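Local coordinates for triphenylmethane reductase (Citrobacter sp., PDB 2JL1), which binds NADP(H) and reduces triphenylmethane dyes, probably by transferring hydride from the nicotinamide ring, at residues L142-F147 against I251-I255; I161-A165 against F206-A210; L60-F64 against V90-D96. One frame throughout, in Å; residues are numbered along the deposited sequence.

Interaction 1 (L142-F147 against I251-I255); sequences LYTDFF and IYDAI. With NAP (NADP nicotinamide-adenine-dinucleotide phosphate), chain B.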
# COMPACT_ATOMS: atom_id res chain seq x y z
N LEU A 142 -1.84 7.08 18.58
CA LEU A 142 -1.22 6.27 19.61
C LEU A 142 -2.16 6.16 20.82
O LEU A 142 -2.90 7.10 21.11
CB LEU A 142 0.10 6.89 20.04
CG LEU A 142 1.16 7.07 18.94
CD1 LEU A 142 2.35 7.87 19.54
CD2 LEU A 142 1.62 5.68 18.41
N TYR A 143 -2.14 5.01 21.51
CA TYR A 143 -2.95 4.80 22.71
C TYR A 143 -2.39 5.54 23.92
O TYR A 143 -1.23 5.37 24.25
CB TYR A 143 -3.05 3.31 23.06
CG TYR A 143 -3.61 2.42 21.98
CD1 TYR A 143 -4.62 2.86 21.14
CD2 TYR A 143 -3.15 1.10 21.83
CE1 TYR A 143 -5.16 2.02 20.12
CE2 TYR A 143 -3.67 0.26 20.83
CZ TYR A 143 -4.68 0.73 20.00
OH TYR A 143 -5.22 -0.08 19.04
N THR A 144 -3.23 6.34 24.58
CA THR A 144 -2.85 6.95 25.86
C THR A 144 -2.44 5.86 26.85
O THR A 144 -1.53 6.06 27.66
CB THR A 144 -4.02 7.74 26.42
OG1 THR A 144 -4.40 8.73 25.46
CG2 THR A 144 -3.68 8.43 27.76
N ASP A 145 -3.08 4.68 26.74
CA ASP A 145 -2.84 3.52 27.63
C ASP A 145 -1.41 3.02 27.56
O ASP A 145 -0.94 2.40 28.49
CB ASP A 145 -3.77 2.32 27.30
CG ASP A 145 -5.18 2.73 26.92
OD1 ASP A 145 -5.36 3.52 25.97
OD2 ASP A 145 -6.15 2.23 27.54
N PHE A 146 -0.72 3.30 26.44
CA PHE A 146 0.68 2.91 26.28
C PHE A 146 1.52 3.65 27.31
O PHE A 146 2.42 3.07 27.90
CB PHE A 146 1.19 3.17 24.86
CG PHE A 146 2.61 2.71 24.62
CD1 PHE A 146 2.90 1.35 24.49
CD2 PHE A 146 3.65 3.63 24.55
CE1 PHE A 146 4.21 0.91 24.29
CE2 PHE A 146 4.97 3.20 24.37
CZ PHE A 146 5.24 1.83 24.22
N PHE A 147 1.17 4.91 27.57
CA PHE A 147 1.93 5.80 28.45
C PHE A 147 1.34 5.89 29.89
O PHE A 147 2.05 6.16 30.86
CB PHE A 147 1.96 7.20 27.83
CG PHE A 147 2.38 7.21 26.38
CD1 PHE A 147 3.70 7.00 26.03
CD2 PHE A 147 1.44 7.40 25.37
CE1 PHE A 147 4.11 7.01 24.68
CE2 PHE A 147 1.83 7.41 24.02
CZ PHE A 147 3.15 7.20 23.68
N ILE A 251 9.58 5.19 20.02
CA ILE A 251 8.30 5.91 20.03
C ILE A 251 8.50 7.27 20.71
O ILE A 251 7.97 8.28 20.24
CB ILE A 251 7.19 5.05 20.71
CG1 ILE A 251 6.73 3.94 19.74
CG2 ILE A 251 5.98 5.90 21.09
CD1 ILE A 251 5.82 2.83 20.43
N TYR A 252 9.27 7.30 21.80
CA TYR A 252 9.57 8.58 22.47
C TYR A 252 10.37 9.49 21.53
O TYR A 252 10.14 10.67 21.47
CB TYR A 252 10.38 8.34 23.73
CG TYR A 252 9.62 7.79 24.92
CD1 TYR A 252 8.29 8.12 25.17
CD2 TYR A 252 10.28 6.99 25.85
CE1 TYR A 252 7.61 7.63 26.29
CE2 TYR A 252 9.63 6.49 26.98
CZ TYR A 252 8.29 6.81 27.19
OH TYR A 252 7.67 6.34 28.31
N ASP A 253 11.29 8.91 20.77
CA ASP A 253 12.12 9.71 19.86
C ASP A 253 11.25 10.32 18.75
O ASP A 253 11.43 11.48 18.39
CB ASP A 253 13.27 8.84 19.29
CG ASP A 253 14.20 9.64 18.38
OD1 ASP A 253 14.14 9.44 17.16
OD2 ASP A 253 14.97 10.47 18.89
N ALA A 254 10.30 9.55 18.23
CA ALA A 254 9.41 10.05 17.18
C ALA A 254 8.59 11.20 17.78
O ALA A 254 8.43 12.24 17.16
CB ALA A 254 8.49 8.91 16.65
N ILE A 255 8.10 11.00 19.00
CA ILE A 255 7.36 12.03 19.72
C ILE A 255 8.22 13.31 19.87
O ILE A 255 7.72 14.41 19.56
CB ILE A 255 6.79 11.52 21.07
CG1 ILE A 255 5.64 10.53 20.83
CG2 ILE A 255 6.28 12.71 21.96
CD1 ILE A 255 5.26 9.75 22.11
PA NAP B . -3.64 -6.49 21.09
O1A NAP B . -2.19 -6.84 21.16
O2A NAP B . -4.36 -6.52 22.38
O5B NAP B . -4.41 -7.40 20.03
C5B NAP B . -3.86 -7.82 18.80
C4B NAP B . -4.89 -8.79 18.25
O4B NAP B . -4.47 -9.32 16.99
C3B NAP B . -5.03 -9.96 19.22
O3B NAP B . -6.39 -10.24 19.43
C2B NAP B . -4.40 -11.12 18.49
O2B NAP B . -5.10 -12.30 18.74
C1B NAP B . -4.63 -10.72 17.05
N9A NAP B . -3.71 -11.48 16.18
C8A NAP B . -2.36 -11.60 16.28
N7A NAP B . -1.94 -12.40 15.27
C5A NAP B . -3.02 -12.81 14.56
C6A NAP B . -3.16 -13.63 13.44
N6A NAP B . -2.10 -14.21 12.87
N1A NAP B . -4.42 -13.85 12.93
C2A NAP B . -5.52 -13.27 13.52
N3A NAP B . -5.38 -12.45 14.62
C4A NAP B . -4.14 -12.23 15.13
O3 NAP B . -3.72 -5.00 20.44
PN NAP B . -4.68 -3.76 20.79
O1N NAP B . -6.06 -4.28 20.83
O2N NAP B . -4.13 -3.03 21.97
O5D NAP B . -4.56 -2.84 19.43
C5D NAP B . -5.09 -3.32 18.20
C4D NAP B . -4.18 -3.11 16.99
O4D NAP B . -3.79 -1.75 16.93
C3D NAP B . -2.88 -3.91 17.09
O3D NAP B . -2.92 -5.18 16.48
C2D NAP B . -1.84 -3.02 16.43
O2D NAP B . -1.70 -3.23 15.04
C1D NAP B . -2.41 -1.64 16.62
N1N NAP B . -1.63 -0.96 17.67
C2N NAP B . -1.82 0.38 17.80
C3N NAP B . -1.10 1.08 18.72
C7N NAP B . -1.28 2.53 18.87
O7N NAP B . -0.58 3.16 19.94
N7N NAP B . -2.05 3.15 17.96
C4N NAP B . -0.23 0.41 19.60
C5N NAP B . -0.12 -0.96 19.52
C6N NAP B . -0.79 -1.64 18.50
P2B NAP B . -4.64 -13.33 19.90
O1X NAP B . -5.48 -13.04 21.12
O2X NAP B . -3.17 -13.19 20.25
O3X NAP B . -4.92 -14.71 19.33
O HOH W 1 5.07 7.06 30.36

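Interaction 2 (I161-A165 against F206-A210); sequences IVTNA and FDELA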
# COMPACT_ATOMS: atom_id res chain seq x y z
N ILE A 161 9.30 10.29 35.91
CA ILE A 161 8.96 9.67 34.63
C ILE A 161 10.17 9.93 33.73
O ILE A 161 10.51 11.09 33.51
CB ILE A 161 7.71 10.31 33.98
CG1 ILE A 161 6.47 10.10 34.85
CG2 ILE A 161 7.48 9.75 32.59
CD1 ILE A 161 5.22 10.88 34.36
N VAL A 162 10.81 8.86 33.25
CA VAL A 162 12.03 8.97 32.44
C VAL A 162 11.69 8.65 30.97
O VAL A 162 11.18 7.55 30.66
CB VAL A 162 13.16 8.02 32.99
CG1 VAL A 162 14.45 8.13 32.17
CG2 VAL A 162 13.47 8.34 34.43
N THR A 163 11.90 9.62 30.08
CA THR A 163 11.64 9.42 28.65
C THR A 163 12.68 10.14 27.84
O THR A 163 13.32 11.06 28.32
CB THR A 163 10.31 10.09 28.19
OG1 THR A 163 10.52 11.49 28.01
CG2 THR A 163 9.20 9.89 29.20
N ASN A 164 12.81 9.77 26.57
CA ASN A 164 13.57 10.60 25.63
C ASN A 164 12.66 11.39 24.68
O ASN A 164 13.07 11.68 23.55
CB ASN A 164 14.59 9.76 24.84
CG ASN A 164 13.96 8.55 24.18
OD1 ASN A 164 13.24 7.79 24.82
ND2 ASN A 164 14.24 8.36 22.89
N ALA A 165 11.48 11.79 25.15
CA ALA A 165 10.49 12.51 24.34
C ALA A 165 10.64 14.03 24.33
O ALA A 165 9.97 14.71 23.57
CB ALA A 165 9.07 12.16 24.78
N PHE A 206 5.01 15.25 28.41
CA PHE A 206 5.39 14.44 29.57
C PHE A 206 5.61 15.26 30.85
O PHE A 206 5.34 14.78 31.94
CB PHE A 206 6.55 13.51 29.24
CG PHE A 206 6.12 12.33 28.43
CD1 PHE A 206 6.14 12.37 27.04
CD2 PHE A 206 5.62 11.18 29.07
CE1 PHE A 206 5.72 11.28 26.29
CE2 PHE A 206 5.17 10.07 28.30
CZ PHE A 206 5.22 10.14 26.91
N ASP A 207 6.08 16.50 30.70
CA ASP A 207 6.06 17.46 31.81
C ASP A 207 4.68 17.55 32.46
O ASP A 207 4.57 17.48 33.68
CB ASP A 207 6.51 18.85 31.37
CG ASP A 207 8.01 19.00 31.36
OD1 ASP A 207 8.73 18.01 31.64
OD2 ASP A 207 8.49 20.12 31.11
N GLU A 208 3.65 17.71 31.63
CA GLU A 208 2.25 17.77 32.06
C GLU A 208 1.79 16.47 32.73
O GLU A 208 1.10 16.50 33.74
CB GLU A 208 1.31 18.04 30.88
CG GLU A 208 -0.12 18.30 31.35
CD GLU A 208 -1.08 18.69 30.25
OE1 GLU A 208 -0.67 18.86 29.08
OE2 GLU A 208 -2.28 18.85 30.60
N LEU A 209 2.17 15.33 32.14
CA LEU A 209 1.87 14.05 32.75
C LEU A 209 2.47 13.92 34.15
O LEU A 209 1.83 13.36 35.05
CB LEU A 209 2.36 12.88 31.86
CG LEU A 209 2.03 11.46 32.38
CD1 LEU A 209 0.52 11.30 32.64
CD2 LEU A 209 2.51 10.41 31.37
N ALA A 210 3.71 14.36 34.32
CA ALA A 210 4.37 14.27 35.64
C ALA A 210 3.65 15.16 36.66
O ALA A 210 3.52 14.81 37.86
CB ALA A 210 5.85 14.63 35.54

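Interaction 3 (L60-F64 against V90-D96); sequences LQKAF and VVKAARD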
# COMPACT_ATOMS: atom_id res chain seq x y z
N LEU A 60 -10.10 -17.29 6.64
CA LEU A 60 -10.70 -15.96 6.50
C LEU A 60 -11.88 -15.97 5.53
O LEU A 60 -12.90 -15.30 5.76
CB LEU A 60 -9.65 -14.95 6.02
CG LEU A 60 -8.47 -14.70 6.96
CD1 LEU A 60 -7.38 -13.97 6.19
CD2 LEU A 60 -8.94 -13.91 8.19
N GLN A 61 -11.75 -16.72 4.45
CA GLN A 61 -12.86 -16.90 3.51
C GLN A 61 -14.12 -17.37 4.25
O GLN A 61 -15.20 -16.80 4.09
CB GLN A 61 -12.47 -17.90 2.42
CG GLN A 61 -11.36 -17.39 1.51
CD GLN A 61 -11.87 -16.48 0.40
OE1 GLN A 61 -11.16 -15.54 -0.02
NE2 GLN A 61 -13.09 -16.75 -0.11
N LYS A 62 -13.95 -18.37 5.10
CA LYS A 62 -15.06 -18.91 5.88
C LYS A 62 -15.57 -17.94 6.96
O LYS A 62 -16.78 -17.79 7.13
CB LYS A 62 -14.66 -20.25 6.50
CG LYS A 62 -14.13 -21.26 5.47
CD LYS A 62 -13.43 -22.45 6.12
CE LYS A 62 -12.49 -23.12 5.13
NZ LYS A 62 -12.18 -24.55 5.48
N ALA A 63 -14.66 -17.27 7.66
CA ALA A 63 -15.05 -16.34 8.72
C ALA A 63 -15.84 -15.14 8.19
O ALA A 63 -16.78 -14.66 8.85
CB ALA A 63 -13.83 -15.88 9.52
N PHE A 64 -15.48 -14.66 7.01
CA PHE A 64 -16.12 -13.49 6.43
C PHE A 64 -17.38 -13.84 5.63
O PHE A 64 -18.06 -12.93 5.15
CB PHE A 64 -15.16 -12.70 5.52
CG PHE A 64 -13.95 -12.14 6.21
CD1 PHE A 64 -13.90 -12.00 7.59
CD2 PHE A 64 -12.86 -11.72 5.46
CE1 PHE A 64 -12.76 -11.47 8.22
CE2 PHE A 64 -11.73 -11.18 6.06
CZ PHE A 64 -11.67 -11.04 7.44
N VAL A 90 -6.20 -10.57 4.35
CA VAL A 90 -7.48 -10.15 4.94
C VAL A 90 -8.37 -9.44 3.91
O VAL A 90 -9.54 -9.79 3.72
CB VAL A 90 -7.28 -9.24 6.19
CG1 VAL A 90 -8.61 -8.65 6.64
CG2 VAL A 90 -6.66 -10.05 7.33
N VAL A 91 -7.79 -8.45 3.23
CA VAL A 91 -8.50 -7.65 2.24
C VAL A 91 -9.01 -8.54 1.10
O VAL A 91 -10.17 -8.39 0.68
CB VAL A 91 -7.59 -6.52 1.69
CG1 VAL A 91 -8.28 -5.72 0.59
CG2 VAL A 91 -7.18 -5.59 2.82
N LYS A 92 -8.19 -9.48 0.63
CA LYS A 92 -8.64 -10.36 -0.46
C LYS A 92 -9.78 -11.26 -0.00
O LYS A 92 -10.75 -11.45 -0.74
CB LYS A 92 -7.52 -11.23 -1.03
CG LYS A 92 -7.91 -11.87 -2.37
CD LYS A 92 -6.90 -12.88 -2.80
CE LYS A 92 -7.35 -13.54 -4.11
NZ LYS A 92 -8.35 -14.59 -3.79
N ALA A 93 -9.66 -11.82 1.20
CA ALA A 93 -10.73 -12.64 1.80
C ALA A 93 -12.04 -11.85 1.92
O ALA A 93 -13.12 -12.34 1.53
CB ALA A 93 -10.30 -13.19 3.14
N ALA A 94 -11.93 -10.61 2.40
CA ALA A 94 -13.08 -9.71 2.49
C ALA A 94 -13.70 -9.46 1.12
O ALA A 94 -14.92 -9.56 0.96
CB ALA A 94 -12.68 -8.39 3.19
N ARG A 95 -12.87 -9.15 0.12
CA ARG A 95 -13.37 -8.96 -1.25
C ARG A 95 -14.11 -10.24 -1.72
O ARG A 95 -15.27 -10.16 -2.16
CB ARG A 95 -12.22 -8.60 -2.20
CG ARG A 95 -12.64 -8.09 -3.60
CD ARG A 95 -13.11 -9.22 -4.54
NE ARG A 95 -12.14 -10.30 -4.66
CZ ARG A 95 -11.16 -10.33 -5.55
NH1 ARG A 95 -11.01 -9.33 -6.42
NH2 ARG A 95 -10.33 -11.35 -5.58
N ASP A 96 -13.44 -11.38 -1.61
CA ASP A 96 -13.99 -12.68 -2.09
C ASP A 96 -15.28 -13.06 -1.39
O ASP A 96 -16.14 -13.69 -1.99
CB ASP A 96 -12.98 -13.82 -1.89
CG ASP A 96 -11.73 -13.67 -2.76
OD1 ASP A 96 -11.75 -12.85 -3.70
OD2 ASP A 96 -10.73 -14.38 -2.49

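Interaction 1 (L142-F147 against I251-I255)
L142 opens 142-147 with its CB directed at helix 242-256, and its CD1 lies 4.3 Å from I255 CD1 and 4.4 Å from I251 CG2. A flexible leucine suits this place because its branched end lies against both isoleucines while its backbone runs past the cofactor. Y143 turns instead to NADP: its N donates to O7N of the carboxamide at 2.9 Å, its OH donates to the phosphoester oxygen O5D at 2.9 Å, and one face of its ring lies against the nicotinamide atom C3N. T144 and D145 carry the chain through a short, weakly bonded helical turn, tied to S172 and to the backbone of R175 respectively. That turn brings two aromatic rings round to the long helix, where flat rings and branched isoleucines pack without needing polar partners. F146 CZ meets I251 CD1 at 4.0 Å. F147, more deeply buried, sets its CZ 3.7 Å from I255 CD1 and 4.1 Å from I251 CG2, which lies at the ring edge, while its CE1 is 3.9 Å from Y252 CE1. A water donates to F147 O at 3.2 Å and has a weak link to Y252 OH at 3.4 Å. No direct hydrogen bond joins the segments. The contact therefore rests on apolar packing, with polar recognition directed at the dinucleotide: one short segment reads the nicotinamide end of NADP and packs against helix 242-256.

Interaction 2 (I161-A165 against F206-A210)
Apolar packing does most of the work here, since no hydrogen bond crosses between strand 161-163 and the nearly antiparallel start of helix 206-217, whose axes approach to 9.7 Å at 166°. The long, branched I161 spans the gap: its CD1 lies 3.8 Å from L209 CG and 4.0 Å from A210 CB, where the small alanine lets it come close to the helix backbone. A165 CB reaches F206 CD1 at 3.7 Å. A CH-pi contact adds to this, T163 CG2 standing over the F206 ring face, 4.1 Å from its centroid and 21° off the normal. Threonine suits the spot because its methyl meets the ring while its hydroxyl serves the chain: OG1 accepts from A165 N at 3.0 Å, an ST turn, and also bonds to H223. Around this pair, strand 222-225 runs parallel beside strand 160-163, W204 and Y252 meet F206 edge-to-face, and helix 228-237 packs against V162 and N164.

Interaction 3 (L60-F64 against V90-D96)
This is a buried helix-helix contact in the Rossmann-type NADP-binding domain, between the end of helix 57-63 and the last two turns of helix 80-96, helices linked through strand 69-72 of the parallel sheet. Alanine makes the close approach possible: the CA atoms of Q61 and A93 are 5.1 Å apart, and L60 CB touches A93 CB at 3.4 Å. L60 and V90 fill the space beside them, with L60 CD1 4.1 Å from V90 CG2. The flat F64 ring slides in edge-on along the helix backbone, its CD2 3.4 Å from A94 N and its CZ 4.0 Å from V90 CG1; L70 and I32 of the sheet also pack on F64. Polar groups occupy the more open border. D96 is shared by two cations of its own helix, and R95 also forms a salt bridge to D79 of the second subunit. Within the network, K92 NZ lies 2.7 Å from D96 OD2, and R95 NE lies 2.8 Å from D96 OD1.

Overall arrangement
Interactions 1 and 2 form one continuous packed region, their centres about 11 Å apart. Two aromatic residues of interaction 1 meet F206 of interaction 2: Y252 CE1 lies 3.5 Å and F147 CD1 3.6 Å from F206 CZ. The region extends from the nicotinamide, which 142-147 touches, to F206, whose side chain is about 11 Å from NADP. Interaction 3 lies on the opposite side of the chain's centre, about 32 Å from interaction 1 and about 43 Å from interaction 2 between centres. It lies near the adenine without touching it: between nearest atoms, the L60 side chain is about 6 Å from NADP and the V90 side chain about 3 Å from that of NADP-binding Y54.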